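Local coordinates for fluoroacetyl-CoA-specific thioesterase-like domain-containing protein (Thermanaerovibrio acidaminovorans, PDB 3QOO) that is of uncharacterised function but adopts a hot-dog fold related to fluoroacetyl-CoA-specific thioesterases, and so may act on acyl-CoA thioesters, at residues D83-V89 with S102-P108; R16-K20 with T47-L51; E36-T41 with N75-L81; L60-F64 with V121-D125; F44-M48 with S71-N75. All coordinates share one frame; numbering follows the deposited sequence. Where two conformers were deposited one is given.

Contact 1 (D83-V89 with S102-P108); sequences DDVTFTV and SMKADDP
Two first torsions set the packing between Phe87 and Met103: the phenyl CG lies anti to its own carbonyl carbon (chi1 -72°), whereas the selenomethionine CG is anti to its backbone N (chi1 -178°) before the chain bends at chi2 and chi3. The selenium consequently reaches the ring obliquely, SE of Met103 lying 4.1 Å from CD1 of Phe87 in a Met-aromatic contact. Ala105 supplies the more face-on partner: its CB sits over the ring centre in a CH-pi contact, 4.1 Å from the Phe87 centroid. The same methyl touches Val85, and CG2 of Val89 packs on CG of Met103 at 3.8 Å, so this side of the hairpin is apolar and turned to helix 41-56.

On the other face lie Thr86, Thr88, Lys104 and Asp106. Water 1 lies among them, within hydrogen-bonding distance of Thr86 O and Thr88 OG1, and of Asp106 OD1 in the conformer described; Thr88 OG1 also bonds Arg17. Four backbone bonds hold the strands in register; Thr88 N to Lys104 O measures 2.8 Å and is nearly straight.

At the open end the side chains of Asp83 and Asp107 cross at about a right angle, with their carboxylate planes 64° apart and the OD2 atoms 2.5 Å from each other. So short a separation suggests that one acid is protonated. Asp107 OD1 also meets His109 N and forms a salt bridge with Arg134 of the second subunit. The whole is an antiparallel beta hairpin, strands 84-95 and 98-107, in the sheet that wraps the central helix of the hot-dog fold.

Contact 2 (R16-K20 with T47-L51); sequences RRMVK and TMTQL
Met18 projects from edge strand 15-21 onto Leu51 and Gln50 of helix 41-56, a local example of how the sheet of a hot-dog fold wraps its long central helix. The short segments run at 139° to each other, their axes approaching to 9.3 Å, and the gap is bridged by side chains packing on each other and on the strand backbone; no hydrogen bond passes between them.

Met18 and Leu51 cross obliquely. CG of the selenomethionine lies between its backbone N and carbonyl carbon (chi1 66°), which directs it at the branch point of the leucine: Met18 CG is 3.8 Å from Leu51 CG and touches both methyls as well. Those methyls then spread along the strand backbone, CD1 of Leu51 to the carbonyl O of Arg16 and CD2 to the carbonyl carbon of Arg17, while CB of Arg16 also meets CD2.

Gln50 approaches differently. Its extended chain brings the amide across the end of Met18 at about a right angle, and Gln50 NE2 is held by Glu54, one turn further along the helix. Thr47 turns its methyl CG2 to the selenium; its hydroxyl bonds to the carbonyl of Ala43, and the aliphatic part of Lys20, which pairs through NZ with Asp26, passes beside it.

The selenium is the meeting point of these groups: SE of Met18 stands 3.7 Å from CD of Gln50 and 4.0 Å from CG2 of Thr47.

Contact 3 (E36-T41 with N75-L81); sequences EEFMST and NLAPAVL
Glu37 to Met39 and Ala79 to Leu81 run side by side without belonging to a regular strand, joined by a single bridge at Phe38 and Val80, whose CA atoms are 4.1 Å apart. Two backbone bonds flank it: Leu81 N donates to Glu37 O at 2.8 Å, and Met39 N to Ala79 O at 2.9 Å. Beyond the bridge the backbones separate and water fills in. Water 2 links Met39 O to Ala79 N, and water 3 joins the same Met39 carbonyl to OD1 of Asn75, so that one oxygen accepts from two waters.

The side-chain counterpart of these bonds lies at the start of helix 41-56. There, in the conformer described, Asn75 ND2 donates to Thr41 OG1 over 2.9 Å, with the hydroxyl oxygen close to the amide plane. The threonine presents that oxygen because OG1 is anti to the carbonyl carbon (chi1 -51°), while CG2, anti to the backbone N, packs on Val73.

Apolar contacts are lighter. The Phe38 ring meets Pro78 obliquely, CG of Phe38 being 4.1 Å from CB of Pro78, and CB of Met39 lies against the methyl of Ala79. CD1 of Leu81 touches the carbonyl O of Glu36. Pro78 packs on Arg130 and Val80 on Phe135 of the second subunit.

Ser40 N-caps helix 41-56 through Ala43 N. The paired loops join the start of that helix, the end of strand 64-75 and the approach to strand 84-95.

Contact 4 (L60-F64 with V121-D125); sequences LPEGF and VVSTD
A type II beta turn, Pro61 to Phe64, leads into strand 64-75 and meets the junction where strand 110-123 gives way to helix 124-134. Gly63 supplies the central link: its carbonyl O accepts Thr124 N at 2.9 Å, the N-H...O angle being 167° although the donor is tilted 31° from the carbonyl plane. Water 4 donates to the same oxygen at 2.7 Å and accepts from Asp125 N.

Next to this, Phe64 and Ser123 form an antiparallel non-hydrogen-bonded pair. The phenyl ring leans obliquely along the opposing backbone, with CD1 of Phe64 3.5 Å from the carbonyl O of Val122 and CE1 near CB of Ser123. Further back, Leu60 and Val121 meet tip to tip, CD2 of the leucine lying 4.0 Å from CG2 of the valine.

Ser123 is the N-cap: with OG anti to its own backbone N (chi1 160°), the hydroxyl reaches Leu126 N. The backbone N-H groups of the first helical turn are thereby served by a serine oxygen, a turn carbonyl and a water, and the partial positive charge of the helix start would be expected to favour these oxygen acceptors.

Contact 5 (F44-M48 with S71-N75); sequences FLETM and SEVHN
The core of the hot-dog fold, where helix 41-56 packs on strand 64-75, is represented here by a buried and mainly apolar contact. Helix and strand segments run at 128° to each other with axes 9.3 Å apart, and no hydrogen bond connects them.

Val73 stands in the middle, its two methyls divided between helix residues. CG1 lies 4.1 Å from CB of Phe44, and CG2 receives the terminal methyl of Met48, CE, at 4.0 Å. The selenomethionine gets there by an extended start followed by a bend at chi3 (62°), which turns CE toward the strand; that methyl also touches CB of Ser71 and lies 3.9 Å from the carbonyl O of Glu72.

Leu45, the residue after Phe44, straddles Ser71. Its CD1 rests against the serine CB, and CD2 comes to 3.7 Å from Ser71 OG, a hydroxyl whose polar partner is Gln117 NE2 of strand 110-123.

At the other end the Phe44 ring approaches the amide of Asn75 obliquely, their planes 61° apart, with CE2 of Phe44 3.5 Å from OD1 of Asn75 in the conformer described. The Phe44 side chain also packs on Ala105 and Val112 of the neighbouring strands.

On the strand's opposite face His74 NE2 donates to Glu72 OE1 at 2.7 Å. Strand residues 71-74 pair antiparallel with a strand of the second subunit, and Leu45 packs on Leu45 of that subunit: a continuous sheet across the interface, with the helices on one side, as in hot-dog dimers.

How the contacts relate
Helix 41-56 is the common element of contacts 2 and 5, which share Thr47 and Met48 and have centres 10 Å apart. Contact 1 supplies sheet beneath it: Phe87 CZ lies 3.6 Å from Phe44 CD1 of contact 5, and Met103 CB 3.5 Å from Met48 SE. Strand 15-21 of contact 2 joins contact 1 through a probable hydrogen bond, Phe87 N to Met18 O, 2.8 Å. Contact 3 borders this core, sharing Asn75 with contact 5, while Met39 SE meets Phe44 CE1 at 3.7 Å. Contact 4 stands apart, its centre about 35 Å from that of contact 3. The Lys20 side chain of contact 2 comes within about 5 Å of the sodium ion, bound at Ser23 and Ser25.

Contact 1 (D83-V89 with S102-P108)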
# COMPACT_ATOMS: atom_id res chain seq x y z
N ASP A 83 3.56 9.73 16.97
CA ASP A 83 4.12 10.71 16.04
C ASP A 83 3.01 11.35 15.25
O ASP A 83 2.00 10.74 15.02
CB ASP A 83 5.03 9.98 15.07
CG ASP A 83 5.99 10.87 14.31
OD1 ASP A 83 6.22 12.04 14.67
OD2 ASP A 83 6.59 10.32 13.34
N ASP A 84 3.21 12.61 14.87
CA ASP A 84 2.35 13.30 13.91
C ASP A 84 3.08 13.40 12.61
O ASP A 84 4.14 14.03 12.52
CB ASP A 84 1.93 14.66 14.43
CG ASP A 84 0.91 14.53 15.49
OD1 ASP A 84 -0.18 14.02 15.18
OD2 ASP A 84 1.18 14.92 16.62
N VAL A 85 2.52 12.77 11.61
CA VAL A 85 3.09 12.71 10.27
C VAL A 85 2.32 13.59 9.30
O VAL A 85 1.11 13.41 9.13
CB VAL A 85 3.13 11.24 9.74
CG1 VAL A 85 3.79 11.18 8.40
CG2 VAL A 85 3.85 10.34 10.75
N THR A 86 3.02 14.56 8.72
CA THR A 86 2.42 15.44 7.72
C THR A 86 2.61 14.81 6.34
O THR A 86 3.73 14.58 5.89
CB THR A 86 3.05 16.83 7.76
OG1 THR A 86 2.84 17.36 9.06
CG2 THR A 86 2.48 17.76 6.71
N PHE A 87 1.49 14.54 5.67
CA PHE A 87 1.47 14.04 4.31
C PHE A 87 1.19 15.16 3.35
O PHE A 87 0.25 15.95 3.56
CB PHE A 87 0.38 12.98 4.14
CG PHE A 87 0.65 11.67 4.79
CD1 PHE A 87 0.92 10.55 4.02
CD2 PHE A 87 0.58 11.52 6.16
CE1 PHE A 87 1.11 9.30 4.60
CE2 PHE A 87 0.82 10.26 6.73
CZ PHE A 87 1.08 9.17 5.96
N THR A 88 1.99 15.21 2.28
CA THR A 88 1.78 16.16 1.19
C THR A 88 1.65 15.34 -0.09
O THR A 88 2.56 14.56 -0.41
CB THR A 88 2.95 17.13 1.05
OG1 THR A 88 3.19 17.78 2.30
CG2 THR A 88 2.63 18.19 -0.02
N VAL A 89 0.51 15.48 -0.75
CA VAL A 89 0.25 14.82 -2.00
C VAL A 89 0.04 15.86 -3.09
O VAL A 89 -0.72 16.80 -2.88
CB VAL A 89 -0.93 13.83 -1.87
CG1 VAL A 89 -1.32 13.25 -3.21
CG2 VAL A 89 -0.55 12.69 -0.90
N SER A 102 2.44 12.50 -6.55
CA SER A 102 3.53 12.15 -5.68
C SER A 102 3.15 12.42 -4.23
O SER A 102 2.22 13.17 -3.94
CB SER A 102 4.73 12.97 -6.06
OG SER A 102 4.49 14.34 -5.89
N MSE A 103 3.88 11.79 -3.32
CA MSE A 103 3.61 11.88 -1.89
C MSE A 103 4.91 11.98 -1.13
O MSE A 103 5.90 11.31 -1.45
CB MSE A 103 2.83 10.63 -1.42
CG MSE A 103 2.45 10.60 0.03
SE MSE A 103 3.80 9.84 1.22
CE MSE A 103 3.39 7.94 0.95
N LYS A 104 4.89 12.82 -0.10
CA LYS A 104 5.94 12.87 0.88
C LYS A 104 5.32 12.93 2.25
O LYS A 104 4.35 13.65 2.46
CB LYS A 104 6.89 14.07 0.65
CG LYS A 104 8.23 13.98 1.38
CD LYS A 104 9.25 14.91 0.74
CE LYS A 104 10.59 14.89 1.48
NZ LYS A 104 11.55 15.79 0.78
N ALA A 105 5.86 12.15 3.16
CA ALA A 105 5.45 12.09 4.55
C ALA A 105 6.63 12.46 5.41
O ALA A 105 7.70 11.88 5.30
CB ALA A 105 4.93 10.69 4.89
N ASP A 106 6.41 13.42 6.30
CA ASP A 106 7.45 13.98 7.14
C ASP A 106 6.92 14.11 8.56
O ASP A 106 5.72 14.20 8.81
CB ASP A 106 7.83 15.38 6.63
CG ASP A 106 8.17 15.40 5.16
OD1 ASP A 106 7.40 15.98 4.35
OD2 ASP A 106 9.18 14.81 4.80
N ASP A 107 7.83 14.11 9.51
CA ASP A 107 7.47 14.45 10.85
C ASP A 107 8.48 15.46 11.32
O ASP A 107 9.32 15.91 10.55
CB ASP A 107 7.34 13.18 11.69
CG ASP A 107 8.68 12.49 12.00
OD1 ASP A 107 9.75 13.10 11.78
OD2 ASP A 107 8.67 11.31 12.42
N PRO A 108 8.38 15.85 12.59
CA PRO A 108 9.29 16.88 13.08
C PRO A 108 10.78 16.55 12.93
O PRO A 108 11.63 17.46 12.94
CB PRO A 108 8.94 16.95 14.58
CG PRO A 108 7.52 16.42 14.65
CD PRO A 108 7.44 15.38 13.62
O HOH W 1 4.86 16.43 3.93

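Contact 2 (R16-K20 with T47-L51)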
# COMPACT_ATOMS: atom_id res chain seq x y z
N ARG A 16 -2.51 18.94 -1.62
CA ARG A 16 -3.17 19.01 -0.33
C ARG A 16 -2.29 18.34 0.72
O ARG A 16 -1.43 17.49 0.41
CB ARG A 16 -4.56 18.36 -0.39
CG ARG A 16 -5.56 19.11 -1.28
CD ARG A 16 -6.94 18.45 -1.23
NE ARG A 16 -7.64 18.88 -0.03
CZ ARG A 16 -8.48 19.92 0.04
NH1 ARG A 16 -8.75 20.65 -1.04
NH2 ARG A 16 -9.04 20.24 1.20
N ARG A 17 -2.54 18.71 1.96
CA ARG A 17 -1.82 18.18 3.10
C ARG A 17 -2.76 17.73 4.14
O ARG A 17 -3.84 18.30 4.30
CB ARG A 17 -0.93 19.23 3.70
CG ARG A 17 0.34 19.44 3.06
CD ARG A 17 1.21 20.34 3.89
NE ARG A 17 2.55 20.27 3.44
CZ ARG A 17 3.55 20.95 3.94
NH1 ARG A 17 3.35 21.84 4.90
NH2 ARG A 17 4.77 20.76 3.43
N MSE A 18 -2.33 16.76 4.94
CA MSE A 18 -2.96 16.49 6.21
C MSE A 18 -1.96 15.93 7.19
O MSE A 18 -0.93 15.40 6.80
CB MSE A 18 -4.15 15.55 6.05
CG MSE A 18 -3.77 14.19 5.61
SE MSE A 18 -5.25 12.92 5.42
CE MSE A 18 -5.53 12.61 7.25
N VAL A 19 -2.31 16.01 8.46
CA VAL A 19 -1.52 15.50 9.55
C VAL A 19 -2.22 14.29 10.13
O VAL A 19 -3.42 14.31 10.42
CB VAL A 19 -1.24 16.54 10.66
CG1 VAL A 19 -0.30 15.98 11.72
CG2 VAL A 19 -0.72 17.83 10.04
N LYS A 20 -1.46 13.21 10.25
CA LYS A 20 -1.97 11.95 10.69
C LYS A 20 -1.21 11.55 11.94
O LYS A 20 0.02 11.44 11.88
CB LYS A 20 -1.72 10.95 9.54
CG LYS A 20 -1.87 9.54 9.82
CD LYS A 20 -3.26 9.12 10.07
CE LYS A 20 -3.28 7.63 10.35
NZ LYS A 20 -4.64 7.10 10.69
N THR A 47 -3.33 6.68 3.59
CA THR A 47 -3.36 8.11 3.80
C THR A 47 -3.10 8.86 2.49
O THR A 47 -3.73 9.87 2.18
CB THR A 47 -2.37 8.52 4.89
OG1 THR A 47 -2.56 7.70 6.08
CG2 THR A 47 -2.53 9.98 5.19
N MSE A 48 -2.17 8.34 1.69
CA MSE A 48 -1.94 8.85 0.36
C MSE A 48 -3.21 8.80 -0.48
O MSE A 48 -3.57 9.79 -1.16
CB MSE A 48 -0.81 8.08 -0.31
CG MSE A 48 -0.59 8.50 -1.77
SE MSE A 48 1.07 7.78 -2.55
CE MSE A 48 0.70 5.86 -2.42
N THR A 49 -3.91 7.68 -0.42
CA THR A 49 -5.16 7.48 -1.14
C THR A 49 -6.19 8.54 -0.69
O THR A 49 -6.86 9.16 -1.51
CB THR A 49 -5.72 6.08 -0.95
OG1 THR A 49 -4.81 5.17 -1.56
CG2 THR A 49 -7.08 5.97 -1.60
N GLN A 50 -6.33 8.70 0.61
CA GLN A 50 -7.28 9.67 1.14
C GLN A 50 -7.03 11.06 0.59
O GLN A 50 -7.98 11.74 0.15
CB GLN A 50 -7.21 9.71 2.67
CG GLN A 50 -8.18 10.73 3.25
CD GLN A 50 -8.15 10.80 4.74
OE1 GLN A 50 -7.59 9.93 5.39
NE2 GLN A 50 -8.82 11.81 5.30
N LEU A 51 -5.79 11.50 0.62
CA LEU A 51 -5.47 12.83 0.09
C LEU A 51 -5.64 12.93 -1.40
O LEU A 51 -6.12 13.95 -1.89
CB LEU A 51 -4.05 13.22 0.46
CG LEU A 51 -3.86 13.87 1.81
CD1 LEU A 51 -2.40 14.13 2.05
CD2 LEU A 51 -4.66 15.12 1.92

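Contact 3 (E36-T41 with N75-L81)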
# COMPACT_ATOMS: atom_id res chain seq x y z
N GLU A 36 5.24 -3.38 15.86
CA GLU A 36 4.11 -2.69 16.41
C GLU A 36 4.40 -1.23 16.77
O GLU A 36 3.45 -0.50 17.06
CB GLU A 36 3.71 -3.37 17.71
CG GLU A 36 3.17 -4.76 17.69
CD GLU A 36 2.93 -5.24 19.13
OE1 GLU A 36 3.91 -5.44 19.90
OE2 GLU A 36 1.76 -5.42 19.49
N GLU A 37 5.65 -0.82 16.80
CA GLU A 37 6.01 0.52 17.26
C GLU A 37 5.85 1.60 16.19
O GLU A 37 5.89 2.76 16.54
CB GLU A 37 7.45 0.60 17.82
CG GLU A 37 7.54 0.23 19.26
CD GLU A 37 8.86 0.57 19.92
OE1 GLU A 37 9.30 1.74 19.91
OE2 GLU A 37 9.42 -0.31 20.56
N PHE A 38 5.72 1.26 14.93
CA PHE A 38 5.72 2.30 13.91
C PHE A 38 4.76 2.03 12.77
O PHE A 38 4.28 0.92 12.56
CB PHE A 38 7.15 2.53 13.42
CG PHE A 38 7.86 1.30 12.94
CD1 PHE A 38 7.74 0.89 11.62
CD2 PHE A 38 8.70 0.60 13.79
CE1 PHE A 38 8.42 -0.20 11.18
CE2 PHE A 38 9.38 -0.49 13.35
CZ PHE A 38 9.26 -0.91 12.06
N MSE A 39 4.48 3.09 12.03
CA MSE A 39 3.45 3.08 11.01
C MSE A 39 3.81 2.13 9.87
O MSE A 39 4.95 2.10 9.39
CB MSE A 39 3.29 4.50 10.47
CG MSE A 39 2.22 4.67 9.38
SE MSE A 39 1.82 6.53 8.95
CE MSE A 39 0.33 6.45 9.95
N SER A 40 2.82 1.37 9.41
CA SER A 40 2.99 0.37 8.34
C SER A 40 2.93 1.00 6.96
O SER A 40 2.40 2.10 6.73
CB SER A 40 1.88 -0.64 8.42
OG SER A 40 0.66 -0.08 7.99
N THR A 41 3.44 0.27 5.98
CA THR A 41 3.35 0.70 4.61
C THR A 41 1.90 0.85 4.16
O THR A 41 1.57 1.80 3.46
CB THR A 41 4.07 -0.26 3.68
OG1 THR A 41 5.39 -0.48 4.21
CG2 THR A 41 4.19 0.31 2.27
N ASN A 75 9.68 3.42 2.19
CA ASN A 75 9.88 3.76 3.57
C ASN A 75 11.27 4.29 3.74
O ASN A 75 12.23 3.75 3.18
CB ASN A 75 9.65 2.56 4.46
CG ASN A 75 8.20 2.24 4.59
OD1 ASN A 75 7.44 3.03 5.14
ND2 ASN A 75 7.79 1.11 4.05
N LEU A 76 11.37 5.37 4.48
CA LEU A 76 12.66 6.03 4.77
C LEU A 76 13.07 5.90 6.21
O LEU A 76 14.23 5.62 6.51
CB LEU A 76 12.62 7.49 4.37
CG LEU A 76 12.22 7.74 2.92
CD1 LEU A 76 12.39 9.23 2.69
CD2 LEU A 76 12.83 6.94 1.81
N ALA A 77 12.15 6.05 7.14
CA ALA A 77 12.49 6.07 8.54
C ALA A 77 11.22 5.82 9.35
O ALA A 77 10.11 6.05 8.88
CB ALA A 77 13.16 7.42 8.91
N PRO A 78 11.38 5.32 10.60
CA PRO A 78 10.21 4.92 11.35
C PRO A 78 9.40 6.11 11.87
O PRO A 78 9.95 7.02 12.48
CB PRO A 78 10.81 4.07 12.48
CG PRO A 78 12.20 4.64 12.68
CD PRO A 78 12.65 4.90 11.26
N ALA A 79 8.09 6.05 11.69
CA ALA A 79 7.14 7.00 12.28
C ALA A 79 6.50 6.28 13.46
O ALA A 79 5.62 5.44 13.28
CB ALA A 79 6.10 7.44 11.24
N VAL A 80 6.98 6.57 14.65
CA VAL A 80 6.58 5.83 15.84
C VAL A 80 5.12 6.15 16.25
O VAL A 80 4.58 7.22 15.96
CB VAL A 80 7.57 6.22 17.02
CG1 VAL A 80 7.35 7.64 17.51
CG2 VAL A 80 7.53 5.25 18.20
N LEU A 81 4.52 5.21 16.98
CA LEU A 81 3.26 5.48 17.64
C LEU A 81 3.33 6.84 18.36
O LEU A 81 4.29 7.13 19.06
CB LEU A 81 2.99 4.45 18.71
CG LEU A 81 2.52 3.11 18.23
CD1 LEU A 81 2.80 2.12 19.38
CD2 LEU A 81 1.04 3.17 17.87
O HOH W 2 7.01 4.06 9.84
O HOH W 3 6.45 1.13 7.29

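Contact 4 (L60-F64 with V121-D125)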
# COMPACT_ATOMS: atom_id res chain seq x y z
N LEU A 60 -14.26 16.71 -10.20
CA LEU A 60 -14.88 15.96 -11.27
C LEU A 60 -16.37 16.22 -11.31
O LEU A 60 -16.98 16.37 -10.28
CB LEU A 60 -14.64 14.44 -11.09
CG LEU A 60 -13.18 14.03 -11.04
CD1 LEU A 60 -13.09 12.55 -10.67
CD2 LEU A 60 -12.54 14.31 -12.37
N PRO A 61 -16.95 16.22 -12.52
CA PRO A 61 -18.37 16.48 -12.62
C PRO A 61 -19.21 15.33 -12.12
O PRO A 61 -18.72 14.20 -11.99
CB PRO A 61 -18.58 16.69 -14.12
CG PRO A 61 -17.50 16.01 -14.77
CD PRO A 61 -16.32 16.05 -13.84
N GLU A 62 -20.48 15.61 -11.88
CA GLU A 62 -21.43 14.64 -11.38
C GLU A 62 -21.40 13.38 -12.23
O GLU A 62 -21.46 13.44 -13.47
CB GLU A 62 -22.84 15.25 -11.39
CG GLU A 62 -23.96 14.42 -10.73
CD GLU A 62 -25.34 15.07 -10.98
OE1 GLU A 62 -25.58 15.48 -12.12
OE2 GLU A 62 -26.17 15.16 -10.03
N GLY A 63 -21.29 12.23 -11.55
CA GLY A 63 -21.26 10.94 -12.22
C GLY A 63 -19.88 10.37 -12.42
O GLY A 63 -19.78 9.26 -12.97
N PHE A 64 -18.85 11.10 -12.03
CA PHE A 64 -17.48 10.65 -12.22
C PHE A 64 -16.75 10.64 -10.87
O PHE A 64 -16.97 11.50 -10.03
CB PHE A 64 -16.75 11.54 -13.24
CG PHE A 64 -17.30 11.40 -14.62
CD1 PHE A 64 -16.80 10.47 -15.52
CD2 PHE A 64 -18.39 12.13 -15.01
CE1 PHE A 64 -17.36 10.33 -16.78
CE2 PHE A 64 -18.95 11.96 -16.26
CZ PHE A 64 -18.44 11.08 -17.14
N VAL A 121 -9.90 8.38 -13.93
CA VAL A 121 -11.22 8.92 -13.82
C VAL A 121 -12.21 8.00 -14.51
O VAL A 121 -11.99 7.61 -15.68
CB VAL A 121 -11.30 10.35 -14.41
CG1 VAL A 121 -12.75 10.82 -14.42
CG2 VAL A 121 -10.39 11.24 -13.66
N VAL A 122 -13.27 7.62 -13.79
CA VAL A 122 -14.24 6.67 -14.30
C VAL A 122 -15.64 7.25 -14.11
O VAL A 122 -15.87 8.04 -13.20
CB VAL A 122 -14.13 5.28 -13.56
CG1 VAL A 122 -12.72 4.67 -13.62
CG2 VAL A 122 -14.58 5.37 -12.10
N SER A 123 -16.56 6.78 -14.95
CA SER A 123 -17.98 6.93 -14.74
C SER A 123 -18.43 5.95 -13.66
O SER A 123 -18.13 4.75 -13.75
CB SER A 123 -18.71 6.57 -16.03
OG SER A 123 -20.06 6.25 -15.79
N THR A 124 -19.13 6.43 -12.65
CA THR A 124 -19.62 5.56 -11.57
C THR A 124 -20.57 4.51 -12.18
O THR A 124 -20.57 3.36 -11.75
CB THR A 124 -20.32 6.35 -10.45
OG1 THR A 124 -21.46 6.98 -10.98
CG2 THR A 124 -19.37 7.39 -9.89
N ASP A 125 -21.39 4.91 -13.16
CA ASP A 125 -22.28 3.93 -13.79
C ASP A 125 -21.52 2.80 -14.48
O ASP A 125 -21.83 1.62 -14.32
CB ASP A 125 -23.23 4.63 -14.79
CG ASP A 125 -24.31 5.50 -14.11
OD1 ASP A 125 -24.53 5.39 -12.87
OD2 ASP A 125 -24.95 6.29 -14.82
O HOH W 4 -21.94 7.81 -13.85

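Contact 5 (F44-M48 with S71-N75)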
# COMPACT_ATOMS: atom_id res chain seq x y z
N PHE A 44 0.64 4.22 5.31
CA PHE A 44 1.12 5.29 4.42
C PHE A 44 0.31 5.32 3.15
O PHE A 44 -0.08 6.40 2.67
CB PHE A 44 2.60 5.13 4.10
CG PHE A 44 3.51 5.51 5.22
CD1 PHE A 44 3.73 6.81 5.56
CD2 PHE A 44 4.24 4.55 5.89
CE1 PHE A 44 4.56 7.17 6.57
CE2 PHE A 44 5.10 4.91 6.91
CZ PHE A 44 5.26 6.21 7.25
N LEU A 45 0.03 4.15 2.59
CA LEU A 45 -0.74 4.06 1.35
C LEU A 45 -2.18 4.56 1.54
O LEU A 45 -2.68 5.35 0.74
CB LEU A 45 -0.69 2.63 0.82
CG LEU A 45 -0.83 2.44 -0.69
CD1 LEU A 45 -0.38 1.06 -1.08
CD2 LEU A 45 -2.23 2.70 -1.19
N GLU A 46 -2.84 4.11 2.60
CA GLU A 46 -4.21 4.52 2.85
C GLU A 46 -4.31 6.06 2.94
O GLU A 46 -5.25 6.67 2.44
CB GLU A 46 -4.70 3.89 4.16
CG GLU A 46 -6.11 4.27 4.50
CD GLU A 46 -6.56 3.74 5.84
OE1 GLU A 46 -5.85 2.88 6.41
OE2 GLU A 46 -7.63 4.18 6.29
N THR A 47 -3.33 6.68 3.59
CA THR A 47 -3.36 8.11 3.80
C THR A 47 -3.10 8.86 2.49
O THR A 47 -3.73 9.87 2.18
CB THR A 47 -2.37 8.52 4.89
OG1 THR A 47 -2.56 7.70 6.08
CG2 THR A 47 -2.53 9.98 5.19
N MSE A 48 -2.17 8.34 1.69
CA MSE A 48 -1.94 8.85 0.36
C MSE A 48 -3.21 8.80 -0.48
O MSE A 48 -3.57 9.79 -1.16
CB MSE A 48 -0.81 8.08 -0.31
CG MSE A 48 -0.59 8.50 -1.77
SE MSE A 48 1.07 7.78 -2.55
CE MSE A 48 0.70 5.86 -2.42
N SER A 71 0.03 2.08 -7.00
CA SER A 71 0.64 2.80 -5.89
C SER A 71 2.02 2.27 -5.60
O SER A 71 2.27 1.06 -5.76
CB SER A 71 -0.21 2.71 -4.63
OG SER A 71 -1.44 3.41 -4.78
N GLU A 72 2.91 3.11 -5.15
CA GLU A 72 4.25 2.74 -4.69
C GLU A 72 4.59 3.54 -3.47
O GLU A 72 4.28 4.76 -3.41
CB GLU A 72 5.26 3.00 -5.80
CG GLU A 72 6.66 2.56 -5.51
CD GLU A 72 7.59 2.58 -6.70
OE1 GLU A 72 8.82 2.33 -6.45
OE2 GLU A 72 7.12 2.98 -7.85
N VAL A 73 5.20 2.91 -2.47
CA VAL A 73 5.66 3.57 -1.26
C VAL A 73 7.09 3.16 -0.99
O VAL A 73 7.43 1.97 -1.10
CB VAL A 73 4.75 3.23 -0.04
CG1 VAL A 73 5.30 3.85 1.26
CG2 VAL A 73 3.34 3.70 -0.30
N HIS A 74 7.92 4.14 -0.65
CA HIS A 74 9.27 3.90 -0.14
C HIS A 74 9.33 4.33 1.32
O HIS A 74 9.04 5.47 1.65
CB HIS A 74 10.32 4.69 -0.92
CG HIS A 74 10.39 4.35 -2.37
ND1 HIS A 74 11.31 4.95 -3.21
CD2 HIS A 74 9.66 3.51 -3.15
CE1 HIS A 74 11.14 4.50 -4.44
NE2 HIS A 74 10.15 3.61 -4.43
N ASN A 75 9.68 3.42 2.19
CA ASN A 75 9.88 3.76 3.57
C ASN A 75 11.27 4.29 3.74
O ASN A 75 12.23 3.75 3.18
CB ASN A 75 9.65 2.56 4.46
CG ASN A 75 8.20 2.24 4.59
OD1 ASN A 75 7.44 3.03 5.14
ND2 ASN A 75 7.79 1.11 4.05